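Local coordinates for 457aa long hypothetical protein (Pyrococcus horikoshii, PDB 2CSU) that is of unknown function but joins a Rossmann-type CoA-binding domain to flavodoxin-like and ligase-CoA domains of the succinyl-CoA ligase kind, at residues 283-288 against 442-447; 287-292 against 401-406. All coordinates share one frame; numbering follows the deposited sequence.

Interaction 1: 283-288 against 442-447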
ATOM      1  N   ALA A 283       4.531  -4.886  13.466  1.00 22.32           N
ATOM      2  CA  ALA A 283       4.983  -6.189  13.939  1.00 22.59           C
ATOM      3  C   ALA A 283       6.377  -6.557  13.422  1.00 22.89           C
ATOM      4  O   ALA A 283       7.190  -7.159  14.113  1.00 23.35           O
ATOM      5  CB  ALA A 283       3.964  -7.236  13.485  1.00 21.12           C
ATOM      6  N   ARG A 284       6.628  -6.209  12.148  1.00 22.83           N
ATOM      7  CA  ARG A 284       7.871  -6.656  11.534  1.00 24.05           C
ATOM      8  C   ARG A 284       9.002  -5.652  11.768  1.00 24.54           C
ATOM      9  O   ARG A 284      10.047  -5.695  11.133  1.00 24.53           O
ATOM     10  CB  ARG A 284       7.628  -6.824  10.033  1.00 24.58           C
ATOM     11  CG  ARG A 284       7.470  -5.484   9.316  1.00 24.66           C
ATOM     12  CD  ARG A 284       7.810  -5.586   7.824  1.00 27.48           C
ATOM     13  NE  ARG A 284       7.037  -4.608   7.052  1.00 26.02           N
ATOM     14  CZ  ARG A 284       7.686  -3.934   6.084  1.00 26.65           C
ATOM     15  NH1 ARG A 284       8.967  -4.168   5.857  1.00 26.78           N
ATOM     16  NH2 ARG A 284       7.026  -3.032   5.353  1.00 28.72           N
ATOM     17  N   ALA A 285       8.746  -4.723  12.707  1.00 24.63           N
ATOM     18  CA  ALA A 285       9.777  -3.754  13.053  1.00 25.54           C
ATOM     19  C   ALA A 285      10.672  -4.278  14.173  1.00 26.57           C
ATOM     20  O   ALA A 285      11.671  -3.677  14.550  1.00 26.01           O
ATOM     21  CB  ALA A 285       9.092  -2.464  13.504  1.00 23.73           C
ATOM     22  N   PHE A 286      10.259  -5.426  14.741  1.00 26.54           N
ATOM     23  CA  PHE A 286      11.044  -5.979  15.837  1.00 27.65           C
ATOM     24  C   PHE A 286      12.183  -6.863  15.322  1.00 29.21           C
ATOM     25  O   PHE A 286      12.653  -7.772  15.994  1.00 29.94           O
ATOM     26  CB  PHE A 286      10.110  -6.802  16.726  1.00 27.37           C
ATOM     27  CG  PHE A 286       9.160  -5.890  17.446  1.00 26.87           C
ATOM     28  CD1 PHE A 286       9.575  -5.241  18.604  1.00 27.21           C
ATOM     29  CD2 PHE A 286       7.874  -5.710  16.966  1.00 26.98           C
ATOM     30  CE1 PHE A 286       8.695  -4.408  19.280  1.00 28.12           C
ATOM     31  CE2 PHE A 286       6.997  -4.872  17.650  1.00 28.18           C
ATOM     32  CZ  PHE A 286       7.402  -4.218  18.806  1.00 27.94           C
ATOM     33  N   SER A 287      12.591  -6.581  14.070  1.00 30.20           N
ATOM     34  CA  SER A 287      13.828  -7.168  13.570  1.00 32.18           C
ATOM     35  C   SER A 287      15.021  -6.329  14.030  1.00 32.12           C
ATOM     36  O   SER A 287      16.185  -6.669  13.841  1.00 31.96           O
ATOM     37  CB  SER A 287      13.760  -7.191  12.042  1.00 31.97           C
ATOM     38  OG  SER A 287      14.567  -6.136  11.513  1.00 35.22           O
ATOM     39  N   GLN A 288      14.682  -5.165  14.619  1.00 31.79           N
ATOM     40  CA  GLN A 288      15.704  -4.275  15.153  1.00 33.06           C
ATOM     41  C   GLN A 288      15.639  -4.226  16.682  1.00 33.76           C
ATOM     42  O   GLN A 288      14.731  -4.748  17.313  1.00 34.24           O
ATOM     43  CB  GLN A 288      15.459  -2.875  14.583  1.00 34.07           C
ATOM     44  CG  GLN A 288      15.596  -2.831  13.061  1.00 33.24           C
ATOM     45  CD  GLN A 288      17.027  -2.511  12.701  1.00 34.57           C
ATOM     46  OE1 GLN A 288      17.665  -1.624  13.245  1.00 35.39           O
ATOM     47  NE2 GLN A 288      17.529  -3.291  11.723  1.00 33.88           N
ATOM     48  N   TYR A 442       6.671   3.802  16.281  1.00 29.26           N
ATOM     49  CA  TYR A 442       5.805   3.844  17.454  1.00 29.64           C
ATOM     50  C   TYR A 442       5.796   2.495  18.167  1.00 29.43           C
ATOM     51  O   TYR A 442       5.887   2.437  19.389  1.00 29.27           O
ATOM     52  CB  TYR A 442       4.372   4.201  17.048  1.00 31.72           C
ATOM     53  CG  TYR A 442       3.360   3.995  18.159  1.00 33.81           C
ATOM     54  CD1 TYR A 442       3.268   4.893  19.223  1.00 35.24           C
ATOM     55  CD2 TYR A 442       2.522   2.878  18.165  1.00 35.14           C
ATOM     56  CE1 TYR A 442       2.363   4.686  20.273  1.00 35.26           C
ATOM     57  CE2 TYR A 442       1.621   2.655  19.204  1.00 35.90           C
ATOM     58  CZ  TYR A 442       1.547   3.563  20.256  1.00 36.01           C
ATOM     59  OH  TYR A 442       0.674   3.339  21.292  1.00 36.89           O
ATOM     60  N   ALA A 443       5.693   1.410  17.405  1.00 28.33           N
ATOM     61  CA  ALA A 443       5.660   0.087  18.015  1.00 28.72           C
ATOM     62  C   ALA A 443       6.943  -0.222  18.780  1.00 28.89           C
ATOM     63  O   ALA A 443       6.900  -0.857  19.829  1.00 28.03           O
ATOM     64  CB  ALA A 443       5.396  -0.988  16.959  1.00 28.73           C
ATOM     65  N   LEU A 444       8.078   0.239  18.264  1.00 30.00           N
ATOM     66  CA  LEU A 444       9.364  -0.005  18.916  1.00 30.70           C
ATOM     67  C   LEU A 444       9.483   0.735  20.256  1.00 32.03           C
ATOM     68  O   LEU A 444       9.979   0.182  21.237  1.00 31.39           O
ATOM     69  CB  LEU A 444      10.517   0.394  17.978  1.00 30.99           C
ATOM     70  CG  LEU A 444      10.955  -0.637  16.911  1.00 31.47           C
ATOM     71  CD1 LEU A 444      11.708   0.045  15.770  1.00 30.49           C
ATOM     72  CD2 LEU A 444      11.830  -1.701  17.563  1.00 30.69           C
ATOM     73  N   VAL A 445       9.026   1.982  20.303  1.00 32.84           N
ATOM     74  CA  VAL A 445       9.105   2.743  21.551  1.00 35.14           C
ATOM     75  C   VAL A 445       8.148   2.162  22.593  1.00 36.54           C
ATOM     76  O   VAL A 445       8.540   1.952  23.740  1.00 36.54           O
ATOM     77  CB  VAL A 445       8.791   4.245  21.323  1.00 34.64           C
ATOM     78  CG1 VAL A 445       8.644   4.966  22.650  1.00 35.39           C
ATOM     79  CG2 VAL A 445       9.909   4.883  20.538  1.00 34.98           C
ATOM     80  N   GLU A 446       6.909   1.881  22.194  1.00 38.56           N
ATOM     81  CA  GLU A 446       5.929   1.321  23.121  1.00 40.42           C
ATOM     82  C   GLU A 446       6.380  -0.009  23.720  1.00 40.81           C
ATOM     83  O   GLU A 446       6.175  -0.260  24.909  1.00 40.64           O
ATOM     84  CB  GLU A 446       4.576   1.140  22.436  1.00 41.83           C
ATOM     85  CG  GLU A 446       3.578   2.255  22.713  1.00 44.92           C
ATOM     86  CD  GLU A 446       3.127   2.321  24.173  1.00 46.40           C
ATOM     87  OE1 GLU A 446       2.549   3.352  24.576  1.00 47.80           O
ATOM     88  OE2 GLU A 446       3.340   1.343  24.917  1.00 48.05           O
ATOM     89  N   GLN A 447       6.988  -0.864  22.906  1.00 40.85           N
ATOM     90  CA  GLN A 447       7.428  -2.136  23.474  1.00 40.90           C
ATOM     91  C   GLN A 447       8.605  -1.952  24.437  1.00 42.30           C
ATOM     92  O   GLN A 447       8.809  -2.710  25.383  1.00 43.26           O
ATOM     93  CB  GLN A 447       7.822  -3.056  22.317  1.00 39.55           C
ATOM     94  CG  GLN A 447       8.432  -4.376  22.789  1.00 37.94           C
ATOM     95  CD  GLN A 447       7.384  -5.187  23.519  1.00 37.33           C
ATOM     96  OE1 GLN A 447       6.238  -4.802  23.670  1.00 35.55           O
ATOM     97  NE2 GLN A 447       7.836  -6.360  24.007  1.00 35.42           N
TER

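Interaction 2: 287-292 against 401-406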
ATOM      1  N   SER A 287      12.591  -6.581  14.070  1.00 30.20           N
ATOM      2  CA  SER A 287      13.828  -7.168  13.570  1.00 32.18           C
ATOM      3  C   SER A 287      15.021  -6.329  14.030  1.00 32.12           C
ATOM      4  O   SER A 287      16.185  -6.669  13.841  1.00 31.96           O
ATOM      5  CB  SER A 287      13.760  -7.191  12.042  1.00 31.97           C
ATOM      6  OG  SER A 287      14.567  -6.136  11.513  1.00 35.22           O
ATOM      7  N   GLN A 288      14.682  -5.165  14.619  1.00 31.79           N
ATOM      8  CA  GLN A 288      15.704  -4.275  15.153  1.00 33.06           C
ATOM      9  C   GLN A 288      15.639  -4.226  16.682  1.00 33.76           C
ATOM     10  O   GLN A 288      14.731  -4.748  17.313  1.00 34.24           O
ATOM     11  CB  GLN A 288      15.459  -2.875  14.583  1.00 34.07           C
ATOM     12  CG  GLN A 288      15.596  -2.831  13.061  1.00 33.24           C
ATOM     13  CD  GLN A 288      17.027  -2.511  12.701  1.00 34.57           C
ATOM     14  OE1 GLN A 288      17.665  -1.624  13.245  1.00 35.39           O
ATOM     15  NE2 GLN A 288      17.529  -3.291  11.723  1.00 33.88           N
ATOM     16  N   PRO A 289      16.672  -3.604  17.279  1.00 34.88           N
ATOM     17  CA  PRO A 289      16.744  -3.465  18.727  1.00 34.94           C
ATOM     18  C   PRO A 289      15.661  -2.519  19.252  1.00 34.67           C
ATOM     19  O   PRO A 289      15.267  -1.562  18.598  1.00 33.98           O
ATOM     20  CB  PRO A 289      18.126  -2.917  19.078  1.00 35.21           C
ATOM     21  CG  PRO A 289      18.953  -3.081  17.806  1.00 35.87           C
ATOM     22  CD  PRO A 289      17.835  -2.988  16.665  1.00 34.94           C
ATOM     23  N   LEU A 290      15.342  -2.645  20.532  1.00 34.92           N
ATOM     24  CA  LEU A 290      14.485  -1.679  21.201  1.00 36.10           C
ATOM     25  C   LEU A 290      15.226  -0.390  21.565  1.00 36.89           C
ATOM     26  O   LEU A 290      16.326  -0.427  22.109  1.00 37.58           O
ATOM     27  CB  LEU A 290      13.864  -2.327  22.446  1.00 35.98           C
ATOM     28  CG  LEU A 290      13.081  -3.620  22.142  1.00 36.37           C
ATOM     29  CD1 LEU A 290      12.564  -4.249  23.423  1.00 35.36           C
ATOM     30  CD2 LEU A 290      11.918  -3.310  21.207  1.00 35.82           C
ATOM     31  N   PRO A 291      14.620   0.771  21.260  1.00 37.91           N
ATOM     32  CA  PRO A 291      15.187   2.095  21.535  1.00 38.68           C
ATOM     33  C   PRO A 291      15.250   2.429  23.022  1.00 40.42           C
ATOM     34  O   PRO A 291      14.350   2.070  23.785  1.00 40.61           O
ATOM     35  CB  PRO A 291      14.245   3.021  20.782  1.00 38.24           C
ATOM     36  CG  PRO A 291      12.920   2.331  20.958  1.00 37.41           C
ATOM     37  CD  PRO A 291      13.279   0.900  20.658  1.00 37.34           C
ATOM     38  N   ARG A 292      16.310   3.125  23.429  1.00 41.88           N
ATOM     39  CA  ARG A 292      16.468   3.496  24.827  1.00 43.17           C
ATOM     40  C   ARG A 292      15.744   4.812  25.122  1.00 42.67           C
ATOM     41  O   ARG A 292      15.739   5.316  26.237  1.00 42.84           O
ATOM     42  CB  ARG A 292      17.963   3.679  25.123  1.00 45.37           C
ATOM     43  CG  ARG A 292      18.792   2.407  24.948  1.00 47.96           C
ATOM     44  CD  ARG A 292      20.136   2.511  25.686  1.00 50.58           C
ATOM     45  NE  ARG A 292      21.072   3.367  24.944  1.00 52.73           N
ATOM     46  CZ  ARG A 292      21.123   4.674  25.269  1.00 54.30           C
ATOM     47  NH1 ARG A 292      20.331   5.155  26.208  1.00 54.78           N
ATOM     48  NH2 ARG A 292      21.994   5.482  24.651  1.00 55.34           N
ATOM     49  N   ASN A 401      27.750  -0.197  15.020  1.00 51.58           N
ATOM     50  CA  ASN A 401      27.433  -1.400  15.776  1.00 51.82           C
ATOM     51  C   ASN A 401      26.979  -1.113  17.200  1.00 51.31           C
ATOM     52  O   ASN A 401      27.383  -1.757  18.162  1.00 51.52           O
ATOM     53  CB  ASN A 401      28.659  -2.302  15.780  1.00 53.37           C
ATOM     54  CG  ASN A 401      28.418  -3.458  14.846  1.00 55.58           C
ATOM     55  OD1 ASN A 401      27.351  -4.063  14.827  1.00 56.35           O
ATOM     56  ND2 ASN A 401      29.426  -3.717  13.997  1.00 56.24           N
ATOM     57  N   ASN A 402      26.139  -0.075  17.333  1.00 50.44           N
ATOM     58  CA  ASN A 402      25.414   0.054  18.578  1.00 50.16           C
ATOM     59  C   ASN A 402      24.106  -0.723  18.489  1.00 49.51           C
ATOM     60  O   ASN A 402      23.909  -1.565  17.623  1.00 49.85           O
ATOM     61  CB  ASN A 402      25.141   1.532  18.865  1.00 50.83           C
ATOM     62  CG  ASN A 402      24.408   2.158  17.709  1.00 51.52           C
ATOM     63  OD1 ASN A 402      23.659   1.507  16.989  1.00 51.68           O
ATOM     64  ND2 ASN A 402      24.596   3.482  17.572  1.00 51.54           N
ATOM     65  N   GLU A 403      23.146  -0.514  19.393  1.00 47.65           N
ATOM     66  CA  GLU A 403      21.888  -1.221  19.196  1.00 46.20           C
ATOM     67  C   GLU A 403      20.698  -0.288  19.314  1.00 43.67           C
ATOM     68  O   GLU A 403      19.704  -0.578  19.968  1.00 44.00           O
ATOM     69  CB  GLU A 403      21.793  -2.330  20.244  1.00 48.29           C
ATOM     70  CG  GLU A 403      22.558  -3.590  19.830  1.00 50.55           C
ATOM     71  CD  GLU A 403      21.567  -4.652  19.401  1.00 52.17           C
ATOM     72  OE1 GLU A 403      20.666  -4.963  20.179  1.00 53.07           O
ATOM     73  OE2 GLU A 403      21.717  -5.174  18.294  1.00 52.93           O
ATOM     74  N   LYS A 404      20.901   0.696  18.450  1.00 41.32           N
ATOM     75  CA  LYS A 404      19.835   1.632  18.142  1.00 39.23           C
ATOM     76  C   LYS A 404      19.055   1.173  16.925  1.00 36.59           C
ATOM     77  O   LYS A 404      19.618   0.933  15.861  1.00 36.01           O
ATOM     78  CB  LYS A 404      20.395   3.038  17.908  1.00 40.21           C
ATOM     79  CG  LYS A 404      21.060   3.655  19.140  1.00 42.14           C
ATOM     80  CD  LYS A 404      21.814   4.918  18.762  1.00 42.80           C
ATOM     81  CE  LYS A 404      22.576   5.510  19.943  1.00 43.42           C
ATOM     82  NZ  LYS A 404      23.057   6.893  19.597  1.00 43.14           N
ATOM     83  N   PRO A 405      17.734   1.051  17.068  1.00 34.43           N
ATOM     84  CA  PRO A 405      16.897   0.613  15.952  1.00 32.86           C
ATOM     85  C   PRO A 405      17.042   1.527  14.739  1.00 31.77           C
ATOM     86  O   PRO A 405      17.158   2.748  14.874  1.00 30.70           O
ATOM     87  CB  PRO A 405      15.491   0.651  16.550  1.00 34.00           C
ATOM     88  CG  PRO A 405      15.577   1.778  17.539  1.00 33.96           C
ATOM     89  CD  PRO A 405      16.911   1.520  18.198  1.00 34.07           C
ATOM     90  N   VAL A 406      17.045   0.921  13.557  1.00 31.02           N
ATOM     91  CA  VAL A 406      17.115   1.660  12.305  1.00 30.85           C
ATOM     92  C   VAL A 406      15.961   1.281  11.378  1.00 30.08           C
ATOM     93  O   VAL A 406      15.725   0.120  11.067  1.00 31.00           O
ATOM     94  CB  VAL A 406      18.450   1.336  11.640  1.00 31.89           C
ATOM     95  CG1 VAL A 406      18.525   2.020  10.276  1.00 31.71           C
ATOM     96  CG2 VAL A 406      19.594   1.824  12.507  1.00 31.49           C
TER
HETATM   97  O   HOH W   1      20.561  -1.512  13.998  1.00 33.67           O

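Interaction 1: 283-288 against 442-447
Phe286 and Leu444 both set CG anti to their own carbonyl carbon, beside the backbone N (chi1 -69° and -83°), and the end of each side chain comes nearer the other segment. A type I beta turn from Ala283 to Phe286, at the end of helix 276-283, packs on helix 434-450 and so joins the flavodoxin-like and ligase-CoA regions of the chain. The Phe286 ring enters with its CE1-CZ side leading. Gln447 CB meets that edge near the ring plane, 3.4 Å from Phe286 CE1. The two side chains cross at about a right angle, the glutamine amide standing 88° to the ring. Beside it, Phe286 CZ approaches Ala443 CB to 4.2 Å, while Leu444 CD2 comes obliquely to Phe286 CD1 at 4.3 Å. The segments meet through van der Waals contact, in part against backbone carbonyl oxygens; the Gln447 amide finds its partner outside, NE2 donating to Thr227 O. Leu271 and Pro231 also touch the phenylalanine, extending its buried surroundings into the flavodoxin-like part. Leu444 lies against the turn's backbone as well: its CD2 is 3.6 Å from Ala285 O, an oxygen that also accepts a weak hydrogen bond from Gln288 N.

Interaction 2: 287-292 against 401-406
Gln288 OE1 accepts a hydrogen bond from Val406 N at 2.6 Å, with an N-H...O angle of 153°; the donor sits above the amide plane, 38° out of it. A water donates to the same oxygen and also to Lys404 O, 3.2 Å from the water, thus bridging the glutamine and the backbone beside it. The bend of Gln288 at chi2 (-90°) turns CD out of line with the start of the chain, and NE2 donates a hydrogen bond to Gly427 O, so partners at both polar atoms restrain the amide's rotation.

Around this bond lie the prolines. Pro289 CB is tight against Glu403 O at 3.0 Å, and the Glu403 side chain crosses that of Pro289 at about a right angle, with Glu403 CD 3.4 Å from Pro289 CG. Pro405 packs against the 287-292 backbone: its CB lies 3.0 Å from Pro289 O, and its CG meets Pro291 CB at 3.7 Å. Further out, Asn402 OD1 accepts from Lys404 N at 3.2 Å, forming an Asx turn that shapes the loop between helix 388-400 and strand 406-411. Lys404 NZ reaches back to Leu364 O and Val369 O, and Pro405 shares backbone hydrogen bonding with Leu372.

At the start of strand 406-411, then, the proline rings fill the interface by close carbon-oxygen and carbon-carbon contacts but bring no N-H donors, so the direct, directional link between the segments falls to Gln288 OE1.

Both contacts use the connection between helix 276-283 and strand 295-300, and their centres are 10 Å apart. Along the chain, 283-288 overlaps 287-292 at Ser287 and Gln288; their partners come later in reverse order, 401-406 first and 442-447 afterwards. Leu444 of helix 434-450 ties the two sites together, with its O 3.4 Å from Pro291 CD and its CD1 3.9 Å from Pro405 CB. Interaction 1 places the connection against helix 434-450, interaction 2 beside the start of strand 406-411, in the same mixed sheet as strand 295-300. The linker between helix 276-283 and strand 295-300 thus touches both a helix and a loop of the ligase-CoA part.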